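Local structure of exopolyphosphatase-related protein (Archaeoglobus fulgidus, 3LLV) at residues A[10-15]-A[61-66]. The protein probably binds NAD(P) through this N-terminal Rossmann-type TrkA-N domain, and the longer protein may bind nucleic acid. Residues are numbered along the deposited sequence; the frame is centred on the assembly and turned at random. Where two conformers were deposited one is given.
Sequences IVIGSE and SFYRSL
Ile12 points its CD1 methyl at the phenol end of Tyr63, the two side chains arriving from opposite directions. Ile12 CD1 sits at the edge of the ring, close to its plane, 3.3 Å from Tyr63 OH and 4.1 Å from Tyr63 CE1. With CG1 anti to the carbonyl carbon (chi1 -63°) and an extended chi2, Ile12 holds that methyl out from the strand toward helix 60-65. The hydroxyl is not left without a polar partner in this apolar setting: Tyr63 OH is hydrogen-bonded to the carbonyl of Pro57, which would help hold the phenol end beside the methyl. Two residues back along the strand, Ile10 and Leu66 meet tip to tip, Ile10 CD1 lying 3.7 Å from Leu66 CD1 in one of the two Ile10 conformers.

This is the layered packing of a Rossmann-type fold: strand 9-12, inside the parallel sheet between strands 32-36 and 73-76, sends Ile10 and Ile12 to a face that helices 60-65 and 81-94 share, Ile87 of the latter touching both Ile12 and Tyr63.

On the helix side the rings also pack on one another. Phe62 CD2 stands 3.8 Å above the Tyr63 ring, offset toward its rim, and Leu66 CG lies over one face of the Phe62 ring. Near Leu66, Phe62 O accepts from both Ser65 N and Ser65 OG, the hydroxyl at 2.6 Å and tilted 15° from the carbonyl plane.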
loop_
_atom_site.group_PDB
_atom_site.type_symbol
_atom_site.label_atom_id
_atom_site.label_comp_id
_atom_site.label_asym_id
_atom_site.label_seq_id
_atom_site.Cartn_x
_atom_site.Cartn_y
_atom_site.Cartn_z
ATOM N N ILE A 10 -1.847 6.491 -2.701
ATOM C CA ILE A 10 -0.605 6.443 -1.952
ATOM C C ILE A 10 -0.201 5.000 -1.751
ATOM O O ILE A 10 -0.961 4.199 -1.206
ATOM C CB ILE A 10 -0.716 7.172 -0.606
ATOM C CG1 ILE A 10 -0.962 8.661 -0.858
ATOM C CG2 ILE A 10 0.561 6.968 0.233
ATOM C CD1 ILE A 10 -1.225 9.421 0.392
ATOM N N VAL A 11 0.999 4.669 -2.223
ATOM C CA VAL A 11 1.492 3.288 -2.146
ATOM C C VAL A 11 2.606 3.192 -1.126
ATOM O O VAL A 11 3.710 3.702 -1.331
ATOM C CB VAL A 11 1.963 2.767 -3.518
ATOM C CG1 VAL A 11 2.522 1.317 -3.410
ATOM C CG2 VAL A 11 0.843 2.814 -4.512
ATOM N N ILE A 12 2.315 2.487 -0.033
ATOM C CA ILE A 12 3.252 2.309 1.044
ATOM C C ILE A 12 3.886 0.952 0.843
ATOM O O ILE A 12 3.182 -0.060 0.686
ATOM C CB ILE A 12 2.557 2.418 2.423
ATOM C CG1 ILE A 12 1.972 3.839 2.597
ATOM C CG2 ILE A 12 3.516 2.020 3.546
ATOM C CD1 ILE A 12 1.038 3.950 3.788
ATOM N N GLY A 13 5.211 0.934 0.839
ATOM C CA GLY A 13 5.984 -0.281 0.592
ATOM C C GLY A 13 6.414 -0.223 -0.863
ATOM O O GLY A 13 5.572 -0.252 -1.775
ATOM N N SER A 14 7.706 -0.130 -1.077
ATOM C CA SER A 14 8.219 -0.067 -2.435
ATOM C C SER A 14 8.988 -1.335 -2.780
ATOM O O SER A 14 10.037 -1.300 -3.447
ATOM C CB SER A 14 9.027 1.214 -2.647
ATOM O OG SER A 14 8.146 2.326 -2.668
ATOM N N GLU A 15 8.438 -2.468 -2.324
ATOM C CA GLU A 15 8.929 -3.791 -2.705
ATOM C C GLU A 15 8.220 -4.175 -4.013
ATOM O O GLU A 15 7.649 -3.303 -4.665
ATOM C CB GLU A 15 8.725 -4.811 -1.590
ATOM N N SER A 61 2.971 11.949 12.120
ATOM C CA SER A 61 3.220 13.285 11.586
ATOM C C SER A 61 3.400 13.275 10.071
ATOM O O SER A 61 3.084 14.269 9.406
ATOM C CB SER A 61 4.439 13.932 12.240
ATOM O OG SER A 61 4.232 14.105 13.630
ATOM N N PHE A 62 3.910 12.166 9.525
ATOM C CA PHE A 62 3.974 12.046 8.072
ATOM C C PHE A 62 2.578 12.142 7.457
ATOM O O PHE A 62 2.350 12.914 6.514
ATOM C CB PHE A 62 4.658 10.740 7.629
ATOM C CG PHE A 62 4.586 10.529 6.150
ATOM C CD1 PHE A 62 5.333 11.320 5.257
ATOM C CD2 PHE A 62 3.738 9.578 5.637
ATOM C CE1 PHE A 62 5.220 11.123 3.884
ATOM C CE2 PHE A 62 3.651 9.376 4.272
ATOM C CZ PHE A 62 4.382 10.163 3.395
ATOM N N TYR A 63 1.633 11.392 8.018
ATOM C CA TYR A 63 0.253 11.426 7.512
ATOM C C TYR A 63 -0.398 12.777 7.678
ATOM O O TYR A 63 -1.151 13.217 6.809
ATOM C CB TYR A 63 -0.608 10.309 8.122
ATOM C CG TYR A 63 -0.056 8.973 7.734
ATOM C CD1 TYR A 63 0.052 8.602 6.379
ATOM C CD2 TYR A 63 0.393 8.088 8.697
ATOM C CE1 TYR A 63 0.603 7.374 6.020
ATOM C CE2 TYR A 63 0.931 6.859 8.345
ATOM C CZ TYR A 63 1.040 6.511 7.012
ATOM O OH TYR A 63 1.618 5.297 6.704
ATOM N N ARG A 64 -0.039 13.465 8.754
ATOM C CA ARG A 64 -0.529 14.821 8.999
ATOM C C ARG A 64 0.032 15.860 8.013
ATOM O O ARG A 64 -0.588 16.922 7.821
ATOM C CB ARG A 64 -0.249 15.239 10.450
ATOM C CG ARG A 64 -1.004 14.394 11.453
ATOM C CD ARG A 64 -0.966 14.981 12.857
ATOM N NE ARG A 64 -1.701 14.124 13.789
ATOM C CZ ARG A 64 -3.019 14.088 13.937
ATOM N NH1 ARG A 64 -3.823 14.887 13.237
ATOM N NH2 ARG A 64 -3.542 13.248 14.817
ATOM N N SER A 65 1.168 15.556 7.381
ATOM C CA SER A 65 1.755 16.447 6.382
ATOM C C SER A 65 1.129 16.292 4.991
ATOM O O SER A 65 1.320 17.147 4.133
ATOM C CB SER A 65 3.278 16.261 6.318
ATOM O OG SER A 65 3.637 15.051 5.670
ATOM N N LEU A 66 0.377 15.211 4.778
ATOM C CA LEU A 66 -0.262 14.957 3.474
ATOM C C LEU A 66 -1.686 15.491 3.419
ATOM O O LEU A 66 -2.365 15.588 4.448
ATOM C CB LEU A 66 -0.278 13.460 3.170
ATOM C CG LEU A 66 1.047 12.701 3.054
ATOM C CD1 LEU A 66 0.760 11.207 2.995
ATOM C CD2 LEU A 66 1.847 13.153 1.828
#